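Local coordinates for protein L-ribulose 3-epimerase (Methylomonas sp. DH-1, PDB 7CJ6) that catalyses the manganese-dependent epimerisation of ketoses at C3, acting most strongly on L-ribulose and also on D-ribulose, D-allulose and D-fructose, at residues A[7-12]-A[241-246]; A[39-44]-A[67-72]; A[3-8]-A[148-153]; A[181-186]-A[207-212]. All coordinates share one frame; numbering follows the deposited sequence.

Contact 1: A[7-12]-A[241-246]; sequences LEYGGH and GPITFE. With MN (manganese (II) ion), chain C; PSJ (D-psicose), chain D.
The His12 and Glu246 side chains run alongside each other toward the sugar. On His12, CB rests 3.4 Å from Phe245 O. The chain leaves trans to the main-chain nitrogen (chi1 -168°), which carries the ring out beside the glutamate. CG and CD2 then face the carboxylate, His12 CD2 lying 3.2 Å from Glu246 OE1, while Glu246 CG packs over one face of the ring. The ring and carboxylate planes are 57° apart. At the tip, His12 NE2 comes 3.3 Å from C6 of the bound D-psicose (D-allulose), which sits at the ring edge. ND1 is bonded to the backbone N of Leu14. Glu246 OE2 binds manganese at 2.0 Å, with Asp185, His211 and Glu152 as the other protein ligands. Glu246 is probably also a proton donor/acceptor.

The backbones are the first and last strands of a TIM barrel, and their parallel pairing closes it. Ile243 N donates to Glu8 O at 2.8 Å, and Gly10 N to Ile243 O. Past Gly11, His12 N reaches Phe245 O at 3.0 Å. On the outer face, Ile243 CD1 touches Leu7 CD1 at 3.8 Å and approaches Tyr9 CE1 obliquely. Helix 271-285 covers Tyr9 and Phe245 there.

Contact 2: A[39-44]-A[67-72]; sequences YIEIAL and HASLGL. With PSJ (D-psicose), chain D.
The Tyr39 ring carries His67 on one face. CD2 of His67 stands 3.7 Å above the tyrosine plane, toward the rim, and the imidazole edge points at that face in a T-shaped pair with planes 64° apart. NE2 of His67 is held by Glu8 OE1. The two segments are neighbouring parallel strands of the TIM barrel, joined through helix 52-61 in a beta-alpha-beta crossover. Their backbone bonds run from His67 N to Ile40 O, Ile42 N to His67 O, Ser69 N to Ile42 O, and Leu44 N to Ser69 O, the last at 2.8 Å.

Leu44 CD1 packs on Ala68 CB at 3.6 Å on the outer face, where helix 83-102 covers both residues. The face with Glu41, His67 and Ser69 is largely polar. Glu41 reaches inward from its strand, with CG anti to the backbone N (chi1 -174°), and its extended chain brings the carboxylate beside Ser69. Its OE1 is taken up by strand 207-212, consistent with a second-shell role. Ser69 OG donates to Glu41 OE2 at 2.5 Å, meeting it on the anti side and 23° out of the carboxylate plane. Ser69 OG also accepts a bond from O6 of D-psicose at 2.7 Å.

Contact 3: A[3-8]-A[148-153]; sequences FPKRLE and NIDLEV. With MN (manganese (II) ion), chain C; PSJ (D-psicose), chain D.
Phe3 lays the edge of its ring against the Asn148 amide, Phe3 CD2 lying 3.3 Å from Asn148 OD1. The ring and amide planes are 33° apart. The backbone of Phe3 binds the same amide twice. Phe3 N donates to Asn148 OD1 at 3.0 Å, in the carbonyl plane and on a lone pair. Asn148 ND2 donates to Phe3 O, also at 3.0 Å and almost straight (173°). Phe3 O lies in the amide plane, but ND2 sits above the carbonyl plane of Phe3. The two bonds fix the rotation of the amide, and ND2 also bonds Glu107. With an alanine in place of Asn148, Phe3 N and O would probably lose both mates and the N-terminal segment would be freer to move.

Lys5 reaches across to Asp150. Its chain is extended up to CE and bends only at the end (chi4 -82°), which turns NZ onto the acid. Lys5 NZ forms a salt bridge at 2.9 Å with Asp150 OD1, which offers its syn lone pair. Glu107 is a second salt-bridge partner of NZ, and Gly208 O accepts a further bond. The lysine charge probably offsets the repulsion between Asp150 and Glu107, whose carboxylates lie close together. Phe181 adds a cation-pi contact. Here the segment leading into the first strand crosses the N-terminal end of the TIM barrel, while the far end of strand 148-152 carries Glu152, a manganese ligand and probably a proton donor/acceptor.

Contact 4: A[181-186]-A[207-212]; sequences FLHLDT and LGYVHI. With MN (manganese (II) ion), chain C; PSJ (D-psicose), chain D.
Manganese is gripped here by Asp185 OD2 at 2.1 Å and His211 ND1 at 2.2 Å, with Glu152, Glu246 and O2 and O3 of D-psicose completing the site. Asp185 OD2 lies in the plane of the His211 ring, at its edge, although the carboxylate and ring planes are 74° apart. Asp185 is also the N-cap of helix 186-192, its OD1 bonded to Tyr187 N.

His183 lies behind the metal ligand. Its CG stands opposite the main-chain N (chi1 175°), which sends the ring toward His211. NE2 of His183 stands 3.1 Å above the centre of the His211 ring, in a T-shaped pair with planes at 86°. Tyr209 CD1 lies over one face, 3.6 Å from His183 NE2, and Tyr209 CB makes a CH-pi contact. Gly110 N holds His183 ND1. Replacing His183 by an alanine is likely to open a gap over that face of His211 and leave Gly110 N without its mate.

The strands are parallel neighbours in the TIM barrel, with a beta bulge in which Gly208 is the extra residue, opposite the Leu182-His183 step. Gly208 N bonds Leu182 O at 2.8 Å, and His211 N bonds Leu184 O. On the outer face, Leu184 CG meets Leu207 CD1 at 3.8 Å.

Glu41 OE1 bonds both His211 NE2 and Tyr209 OH, and this acid would be expected to make the imidazole a stronger donor to manganese through ND1.

Contacts 1, 2 and 4 are buried pairings of adjacent parallel barrel strands. Contact 3 is partly buried and has no strand pairing of its own. It shares Leu7 and Glu8 with contact 1, and its strand 148-152 neighbours strand 180-185 of contact 4. Contacts 1, 3 and 4 each bring ligands to the same manganese, whereas contact 2 reaches the sugar through a serine hydroxyl. Contact 2 meets contact 4 across the barrel interior through Glu41. The chemistry follows position: metal and sugar ligands at the C-terminal strand ends, aromatic and acid second-shell groups in the interior, apolar packing against the outer helices, and a lysine salt bridge at the N-terminal end.

Contact 1: A[7-12]-A[241-246]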
# COMPACT_ATOMS: atom_id res chain seq x y z
N LEU A 7 -6.89 -1.17 28.76
CA LEU A 7 -7.60 -1.83 27.64
C LEU A 7 -8.91 -1.06 27.43
O LEU A 7 -9.78 -1.11 28.31
CB LEU A 7 -7.87 -3.30 27.98
CG LEU A 7 -8.53 -4.10 26.85
CD1 LEU A 7 -7.88 -3.80 25.51
CD2 LEU A 7 -8.49 -5.59 27.14
N GLU A 8 -9.01 -0.33 26.32
CA GLU A 8 -10.23 0.43 25.98
C GLU A 8 -10.37 0.48 24.46
O GLU A 8 -9.35 0.39 23.76
CB GLU A 8 -10.19 1.82 26.61
CG GLU A 8 -9.03 2.67 26.13
CD GLU A 8 -8.92 3.98 26.88
OE1 GLU A 8 -7.81 4.50 27.01
OE2 GLU A 8 -9.95 4.47 27.35
N TYR A 9 -11.61 0.57 23.98
CA TYR A 9 -11.96 0.44 22.55
C TYR A 9 -12.42 1.80 22.03
O TYR A 9 -13.29 2.43 22.66
CB TYR A 9 -13.01 -0.65 22.36
CG TYR A 9 -12.59 -1.96 22.97
CD1 TYR A 9 -11.85 -2.88 22.24
CD2 TYR A 9 -12.84 -2.23 24.29
CE1 TYR A 9 -11.44 -4.07 22.80
CE2 TYR A 9 -12.43 -3.42 24.87
CZ TYR A 9 -11.73 -4.35 24.12
OH TYR A 9 -11.32 -5.52 24.70
N GLY A 10 -11.81 2.23 20.92
CA GLY A 10 -12.07 3.55 20.33
C GLY A 10 -12.52 3.44 18.89
O GLY A 10 -12.21 2.41 18.24
N GLY A 11 -13.24 4.47 18.43
CA GLY A 11 -13.60 4.67 17.02
C GLY A 11 -12.88 5.88 16.48
O GLY A 11 -12.87 6.93 17.16
N HIS A 12 -12.26 5.74 15.31
CA HIS A 12 -11.59 6.85 14.59
C HIS A 12 -12.67 7.82 14.11
O HIS A 12 -13.75 7.35 13.70
CB HIS A 12 -10.72 6.27 13.47
CG HIS A 12 -9.79 7.27 12.88
ND1 HIS A 12 -10.19 8.14 11.88
CD2 HIS A 12 -8.49 7.54 13.12
CE1 HIS A 12 -9.17 8.90 11.54
NE2 HIS A 12 -8.12 8.56 12.29
N GLY A 241 -4.12 -1.71 26.36
CA GLY A 241 -3.99 -0.34 25.83
C GLY A 241 -5.12 -0.02 24.86
O GLY A 241 -5.97 -0.86 24.58
N PRO A 242 -5.16 1.21 24.32
CA PRO A 242 -6.17 1.59 23.35
C PRO A 242 -6.19 0.66 22.12
O PRO A 242 -5.14 0.30 21.63
CB PRO A 242 -5.74 3.01 22.96
CG PRO A 242 -5.05 3.53 24.19
CD PRO A 242 -4.27 2.33 24.69
N ILE A 243 -7.40 0.30 21.69
CA ILE A 243 -7.65 -0.37 20.38
C ILE A 243 -8.73 0.43 19.66
O ILE A 243 -9.90 0.36 20.07
CB ILE A 243 -8.07 -1.84 20.58
CG1 ILE A 243 -7.02 -2.61 21.38
CG2 ILE A 243 -8.37 -2.48 19.23
CD1 ILE A 243 -7.44 -4.01 21.77
N THR A 244 -8.36 1.22 18.65
CA THR A 244 -9.37 1.98 17.87
C THR A 244 -9.62 1.28 16.53
O THR A 244 -8.66 0.81 15.88
CB THR A 244 -9.05 3.48 17.77
OG1 THR A 244 -9.24 3.92 16.43
CG2 THR A 244 -7.67 3.85 18.24
N PHE A 245 -10.91 1.16 16.20
CA PHE A 245 -11.39 0.77 14.86
C PHE A 245 -11.16 1.94 13.90
O PHE A 245 -11.57 3.08 14.19
CB PHE A 245 -12.87 0.41 14.89
CG PHE A 245 -13.46 0.23 13.52
CD1 PHE A 245 -12.87 -0.63 12.60
CD2 PHE A 245 -14.61 0.91 13.14
CE1 PHE A 245 -13.42 -0.80 11.34
CE2 PHE A 245 -15.15 0.74 11.88
CZ PHE A 245 -14.55 -0.11 10.98
N GLU A 246 -10.53 1.65 12.78
CA GLU A 246 -10.16 2.64 11.74
C GLU A 246 -10.66 2.14 10.39
O GLU A 246 -10.35 0.98 10.03
CB GLU A 246 -8.65 2.84 11.77
CG GLU A 246 -8.18 3.90 10.80
CD GLU A 246 -6.77 4.38 11.07
OE1 GLU A 246 -6.61 5.57 11.37
OE2 GLU A 246 -5.84 3.56 10.98
MN MN C . -3.94 3.68 11.65
C1 PSJ D . -3.09 6.35 8.34
O1 PSJ D . -3.01 5.35 7.32
C2 PSJ D . -3.28 5.67 9.66
O2 PSJ D . -3.35 4.47 9.67
C3 PSJ D . -3.34 6.47 10.93
O3 PSJ D . -4.39 6.02 11.78
C4 PSJ D . -3.53 7.91 10.52
O4 PSJ D . -2.29 8.34 9.97
C5 PSJ D . -3.92 8.85 11.66
O5 PSJ D . -4.09 8.09 12.87
C6 PSJ D . -5.20 9.61 11.32
O6 PSJ D . -5.46 10.64 12.28

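Contact 2: A[39-44]-A[67-72]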
# COMPACT_ATOMS: atom_id res chain seq x y z
N TYR A 39 -13.87 5.45 23.84
CA TYR A 39 -13.30 6.75 23.43
C TYR A 39 -13.51 6.98 21.94
O TYR A 39 -13.82 6.04 21.18
CB TYR A 39 -11.81 6.83 23.81
CG TYR A 39 -10.90 5.90 23.04
CD1 TYR A 39 -10.23 6.32 21.91
CD2 TYR A 39 -10.68 4.61 23.48
CE1 TYR A 39 -9.39 5.47 21.20
CE2 TYR A 39 -9.85 3.75 22.78
CZ TYR A 39 -9.20 4.18 21.64
OH TYR A 39 -8.37 3.32 20.97
N ILE A 40 -13.36 8.24 21.54
CA ILE A 40 -13.23 8.64 20.11
C ILE A 40 -11.77 9.05 19.89
O ILE A 40 -11.18 9.68 20.79
CB ILE A 40 -14.21 9.77 19.75
CG1 ILE A 40 -14.09 10.16 18.28
CG2 ILE A 40 -14.04 10.95 20.69
CD1 ILE A 40 -15.38 10.66 17.66
N GLU A 41 -11.19 8.66 18.75
CA GLU A 41 -9.84 9.11 18.35
C GLU A 41 -10.00 10.27 17.36
O GLU A 41 -10.47 10.04 16.23
CB GLU A 41 -9.04 7.96 17.74
CG GLU A 41 -7.60 8.33 17.44
CD GLU A 41 -6.82 7.22 16.77
OE1 GLU A 41 -6.74 6.11 17.37
OE2 GLU A 41 -6.32 7.44 15.66
N ILE A 42 -9.67 11.48 17.80
CA ILE A 42 -9.81 12.72 16.98
C ILE A 42 -8.55 12.86 16.14
O ILE A 42 -7.45 12.75 16.71
CB ILE A 42 -10.08 13.94 17.87
CG1 ILE A 42 -11.28 13.69 18.79
CG2 ILE A 42 -10.26 15.20 17.02
CD1 ILE A 42 -11.34 14.56 20.02
N ALA A 43 -8.72 13.04 14.83
CA ALA A 43 -7.63 13.28 13.86
C ALA A 43 -7.31 14.77 13.87
O ALA A 43 -8.17 15.56 13.44
CB ALA A 43 -8.05 12.78 12.50
N LEU A 44 -6.13 15.13 14.38
CA LEU A 44 -5.70 16.53 14.66
C LEU A 44 -4.66 16.98 13.63
O LEU A 44 -3.61 17.51 14.06
CB LEU A 44 -5.08 16.60 16.06
CG LEU A 44 -6.04 16.64 17.24
CD1 LEU A 44 -5.26 16.81 18.54
CD2 LEU A 44 -7.07 17.75 17.08
N HIS A 67 -8.74 10.16 22.65
CA HIS A 67 -7.30 10.26 22.30
C HIS A 67 -7.20 11.01 20.97
O HIS A 67 -8.25 11.40 20.41
CB HIS A 67 -6.64 8.88 22.30
CG HIS A 67 -6.69 8.20 23.63
ND1 HIS A 67 -6.15 8.77 24.77
CD2 HIS A 67 -7.20 7.00 23.99
CE1 HIS A 67 -6.34 7.94 25.79
NE2 HIS A 67 -6.97 6.85 25.33
N ALA A 68 -5.99 11.23 20.48
CA ALA A 68 -5.74 12.03 19.26
C ALA A 68 -4.67 11.35 18.41
O ALA A 68 -3.65 10.92 18.98
CB ALA A 68 -5.34 13.43 19.64
N SER A 69 -4.89 11.29 17.10
CA SER A 69 -3.86 10.91 16.11
C SER A 69 -3.67 12.07 15.13
O SER A 69 -4.53 12.96 15.06
CB SER A 69 -4.20 9.63 15.39
OG SER A 69 -5.50 9.68 14.82
N LEU A 70 -2.56 12.05 14.42
CA LEU A 70 -2.35 13.00 13.31
C LEU A 70 -1.26 12.44 12.40
O LEU A 70 -0.59 11.48 12.79
CB LEU A 70 -2.00 14.38 13.87
CG LEU A 70 -0.70 14.47 14.68
CD1 LEU A 70 0.48 14.71 13.76
CD2 LEU A 70 -0.80 15.58 15.71
N GLY A 71 -1.18 13.00 11.20
CA GLY A 71 0.00 12.90 10.34
C GLY A 71 0.49 14.29 10.05
O GLY A 71 -0.36 15.19 9.90
N LEU A 72 1.81 14.49 10.05
CA LEU A 72 2.38 15.79 9.61
C LEU A 72 2.22 15.89 8.09
O LEU A 72 1.76 14.91 7.46
CB LEU A 72 3.84 15.89 10.05
CG LEU A 72 4.07 15.79 11.55
CD1 LEU A 72 5.56 15.78 11.87
CD2 LEU A 72 3.37 16.91 12.30
C1 PSJ D . -3.09 6.35 8.34
O1 PSJ D . -3.01 5.35 7.32
C2 PSJ D . -3.28 5.67 9.66
O2 PSJ D . -3.35 4.47 9.67
C3 PSJ D . -3.34 6.47 10.93
O3 PSJ D . -4.39 6.02 11.78
C4 PSJ D . -3.53 7.91 10.52
O4 PSJ D . -2.29 8.34 9.97
C5 PSJ D . -3.92 8.85 11.66
O5 PSJ D . -4.09 8.09 12.87
C6 PSJ D . -5.20 9.61 11.32
O6 PSJ D . -5.46 10.64 12.28

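Contact 3: A[3-8]-A[148-153]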
# COMPACT_ATOMS: atom_id res chain seq x y z
N PHE A 3 2.74 6.96 31.47
CA PHE A 3 1.46 7.27 32.14
C PHE A 3 0.52 6.09 31.95
O PHE A 3 0.68 5.29 31.02
CB PHE A 3 0.94 8.60 31.61
CG PHE A 3 1.98 9.69 31.72
CD1 PHE A 3 2.22 10.32 32.93
CD2 PHE A 3 2.75 10.05 30.62
CE1 PHE A 3 3.19 11.31 33.04
CE2 PHE A 3 3.72 11.04 30.73
CZ PHE A 3 3.94 11.66 31.94
N PRO A 4 -0.48 5.92 32.84
CA PRO A 4 -1.33 4.74 32.82
C PRO A 4 -1.99 4.51 31.45
O PRO A 4 -2.42 5.47 30.82
CB PRO A 4 -2.35 5.01 33.93
CG PRO A 4 -1.65 5.99 34.85
CD PRO A 4 -0.83 6.86 33.93
N LYS A 5 -1.99 3.25 31.03
CA LYS A 5 -2.73 2.73 29.85
C LYS A 5 -3.77 1.73 30.35
O LYS A 5 -3.47 0.99 31.31
CB LYS A 5 -1.78 2.04 28.87
CG LYS A 5 -0.74 2.96 28.23
CD LYS A 5 0.05 2.29 27.13
CE LYS A 5 1.06 3.22 26.50
NZ LYS A 5 0.43 4.08 25.48
N ARG A 6 -4.94 1.71 29.73
CA ARG A 6 -5.98 0.70 30.02
C ARG A 6 -6.42 0.07 28.70
O ARG A 6 -6.29 0.74 27.64
CB ARG A 6 -7.16 1.34 30.77
CG ARG A 6 -8.04 2.24 29.93
CD ARG A 6 -8.72 3.27 30.81
NE ARG A 6 -7.71 3.92 31.64
CZ ARG A 6 -7.97 4.79 32.61
NH1 ARG A 6 -9.21 5.13 32.89
NH2 ARG A 6 -6.97 5.31 33.30
N LEU A 7 -6.89 -1.17 28.76
CA LEU A 7 -7.60 -1.83 27.64
C LEU A 7 -8.91 -1.06 27.43
O LEU A 7 -9.78 -1.11 28.31
CB LEU A 7 -7.87 -3.30 27.98
CG LEU A 7 -8.53 -4.10 26.85
CD1 LEU A 7 -7.88 -3.80 25.51
CD2 LEU A 7 -8.49 -5.59 27.14
N GLU A 8 -9.01 -0.33 26.32
CA GLU A 8 -10.23 0.43 25.98
C GLU A 8 -10.37 0.48 24.46
O GLU A 8 -9.35 0.39 23.76
CB GLU A 8 -10.19 1.82 26.61
CG GLU A 8 -9.03 2.67 26.13
CD GLU A 8 -8.92 3.98 26.88
OE1 GLU A 8 -7.81 4.50 27.01
OE2 GLU A 8 -9.95 4.47 27.35
N ASN A 148 1.37 10.08 26.82
CA ASN A 148 2.25 9.10 26.13
C ASN A 148 2.17 9.38 24.63
O ASN A 148 1.06 9.67 24.15
CB ASN A 148 1.81 7.65 26.37
CG ASN A 148 1.84 7.24 27.83
OD1 ASN A 148 2.81 7.51 28.54
ND2 ASN A 148 0.81 6.53 28.27
N ILE A 149 3.28 9.27 23.91
CA ILE A 149 3.25 9.30 22.42
C ILE A 149 3.48 7.88 21.90
O ILE A 149 4.35 7.17 22.46
CB ILE A 149 4.25 10.34 21.86
CG1 ILE A 149 5.71 9.95 22.09
CG2 ILE A 149 3.93 11.72 22.42
CD1 ILE A 149 6.70 10.88 21.42
N ASP A 150 2.70 7.48 20.90
CA ASP A 150 2.80 6.16 20.23
C ASP A 150 3.03 6.39 18.73
O ASP A 150 2.11 6.93 18.07
CB ASP A 150 1.57 5.31 20.53
CG ASP A 150 1.02 5.53 21.93
OD1 ASP A 150 1.43 4.78 22.84
OD2 ASP A 150 0.16 6.43 22.09
N LEU A 151 4.21 6.01 18.24
CA LEU A 151 4.64 6.20 16.83
C LEU A 151 4.02 5.10 15.98
O LEU A 151 4.38 3.92 16.17
CB LEU A 151 6.17 6.15 16.73
CG LEU A 151 6.96 6.86 17.82
CD1 LEU A 151 8.37 7.15 17.36
CD2 LEU A 151 6.28 8.14 18.26
N GLU A 152 3.12 5.47 15.06
CA GLU A 152 2.39 4.50 14.22
C GLU A 152 3.26 4.09 13.03
O GLU A 152 3.51 4.93 12.14
CB GLU A 152 1.06 5.06 13.74
CG GLU A 152 0.20 4.01 13.08
CD GLU A 152 -1.19 4.49 12.71
OE1 GLU A 152 -1.45 5.70 12.83
OE2 GLU A 152 -2.01 3.64 12.31
N VAL A 153 3.68 2.83 13.03
CA VAL A 153 4.35 2.14 11.89
C VAL A 153 3.32 2.05 10.77
O VAL A 153 2.27 1.43 10.98
CB VAL A 153 4.87 0.76 12.34
CG1 VAL A 153 5.42 -0.05 11.18
CG2 VAL A 153 5.90 0.90 13.44
MN MN C . -3.94 3.68 11.65
C1 PSJ D . -3.09 6.35 8.34
O1 PSJ D . -3.01 5.35 7.32
C2 PSJ D . -3.28 5.67 9.66
O2 PSJ D . -3.35 4.47 9.67
C3 PSJ D . -3.34 6.47 10.93
O3 PSJ D . -4.39 6.02 11.78
C4 PSJ D . -3.53 7.91 10.52
O4 PSJ D . -2.29 8.34 9.97
C5 PSJ D . -3.92 8.85 11.66
O5 PSJ D . -4.09 8.09 12.87
C6 PSJ D . -5.20 9.61 11.32
O6 PSJ D . -5.46 10.64 12.28

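Contact 4: A[181-186]-A[207-212]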
# COMPACT_ATOMS: atom_id res chain seq x y z
N PHE A 181 6.10 5.03 22.75
CA PHE A 181 5.69 3.62 22.52
C PHE A 181 5.59 3.34 21.02
O PHE A 181 5.57 4.28 20.19
CB PHE A 181 4.35 3.34 23.20
CG PHE A 181 4.42 3.39 24.71
CD1 PHE A 181 4.27 4.60 25.38
CD2 PHE A 181 4.64 2.24 25.45
CE1 PHE A 181 4.33 4.65 26.76
CE2 PHE A 181 4.70 2.30 26.83
CZ PHE A 181 4.55 3.50 27.48
N LEU A 182 5.49 2.05 20.69
CA LEU A 182 5.16 1.59 19.32
C LEU A 182 3.64 1.63 19.15
O LEU A 182 2.92 1.34 20.13
CB LEU A 182 5.70 0.18 19.10
CG LEU A 182 5.62 -0.34 17.67
CD1 LEU A 182 6.58 0.40 16.76
CD2 LEU A 182 5.89 -1.84 17.63
N HIS A 183 3.18 2.03 17.96
CA HIS A 183 1.75 2.00 17.55
C HIS A 183 1.65 1.10 16.31
O HIS A 183 2.29 1.40 15.30
CB HIS A 183 1.26 3.44 17.34
CG HIS A 183 -0.14 3.56 16.82
ND1 HIS A 183 -0.70 4.78 16.49
CD2 HIS A 183 -1.07 2.62 16.54
CE1 HIS A 183 -1.93 4.59 16.06
NE2 HIS A 183 -2.18 3.28 16.08
N LEU A 184 0.92 -0.02 16.41
CA LEU A 184 0.75 -0.97 15.28
C LEU A 184 -0.67 -0.85 14.72
O LEU A 184 -1.60 -0.56 15.50
CB LEU A 184 1.02 -2.41 15.74
CG LEU A 184 2.49 -2.78 15.95
CD1 LEU A 184 2.62 -4.23 16.41
CD2 LEU A 184 3.29 -2.56 14.68
N ASP A 185 -0.81 -1.11 13.43
CA ASP A 185 -2.08 -0.98 12.66
C ASP A 185 -2.18 -2.20 11.74
O ASP A 185 -1.25 -2.41 10.94
CB ASP A 185 -2.09 0.36 11.91
CG ASP A 185 -3.35 0.59 11.10
OD1 ASP A 185 -3.96 -0.41 10.70
OD2 ASP A 185 -3.70 1.77 10.86
N THR A 186 -3.23 -3.00 11.88
CA THR A 186 -3.36 -4.30 11.17
C THR A 186 -3.37 -4.05 9.66
O THR A 186 -2.83 -4.89 8.91
CB THR A 186 -4.58 -5.09 11.65
OG1 THR A 186 -5.76 -4.32 11.39
CG2 THR A 186 -4.48 -5.44 13.12
N LEU A 207 4.57 -1.84 23.01
CA LEU A 207 3.34 -1.64 22.20
C LEU A 207 2.37 -0.82 23.05
O LEU A 207 1.83 -1.37 24.04
CB LEU A 207 2.72 -2.96 21.75
CG LEU A 207 1.48 -2.79 20.86
CD1 LEU A 207 1.81 -1.97 19.63
CD2 LEU A 207 0.90 -4.13 20.46
N GLY A 208 2.16 0.44 22.68
CA GLY A 208 1.40 1.44 23.46
C GLY A 208 0.02 1.69 22.89
O GLY A 208 -0.82 2.27 23.61
N TYR A 209 -0.24 1.27 21.65
CA TYR A 209 -1.46 1.67 20.92
C TYR A 209 -1.67 0.79 19.69
O TYR A 209 -0.67 0.43 19.02
CB TYR A 209 -1.35 3.13 20.49
CG TYR A 209 -2.65 3.88 20.41
CD1 TYR A 209 -3.53 3.70 19.35
CD2 TYR A 209 -3.01 4.78 21.40
CE1 TYR A 209 -4.72 4.40 19.28
CE2 TYR A 209 -4.19 5.49 21.34
CZ TYR A 209 -5.05 5.30 20.27
OH TYR A 209 -6.22 6.01 20.22
N VAL A 210 -2.92 0.46 19.40
CA VAL A 210 -3.30 -0.46 18.29
C VAL A 210 -4.42 0.16 17.46
O VAL A 210 -5.38 0.72 18.04
CB VAL A 210 -3.74 -1.84 18.81
CG1 VAL A 210 -4.39 -2.65 17.69
CG2 VAL A 210 -2.57 -2.60 19.42
N HIS A 211 -4.29 0.02 16.15
CA HIS A 211 -5.34 0.31 15.14
C HIS A 211 -5.79 -1.01 14.53
O HIS A 211 -4.92 -1.78 14.06
CB HIS A 211 -4.83 1.31 14.09
CG HIS A 211 -4.96 2.73 14.51
ND1 HIS A 211 -4.73 3.79 13.65
CD2 HIS A 211 -5.33 3.27 15.69
CE1 HIS A 211 -4.93 4.92 14.29
NE2 HIS A 211 -5.30 4.63 15.55
N ILE A 212 -7.10 -1.26 14.57
CA ILE A 212 -7.76 -2.39 13.86
C ILE A 212 -8.34 -1.85 12.55
O ILE A 212 -9.30 -1.06 12.60
CB ILE A 212 -8.86 -3.03 14.74
CG1 ILE A 212 -8.30 -3.48 16.09
CG2 ILE A 212 -9.56 -4.15 13.99
CD1 ILE A 212 -7.10 -4.39 15.98
MN MN C . -3.94 3.68 11.65
C1 PSJ D . -3.09 6.35 8.34
O1 PSJ D . -3.01 5.35 7.32
C2 PSJ D . -3.28 5.67 9.66
O2 PSJ D . -3.35 4.47 9.67
C3 PSJ D . -3.34 6.47 10.93
O3 PSJ D . -4.39 6.02 11.78
C4 PSJ D . -3.53 7.91 10.52
O4 PSJ D . -2.29 8.34 9.97
C5 PSJ D . -3.92 8.85 11.66
O5 PSJ D . -4.09 8.09 12.87
C6 PSJ D . -5.20 9.61 11.32
O6 PSJ D . -5.46 10.64 12.28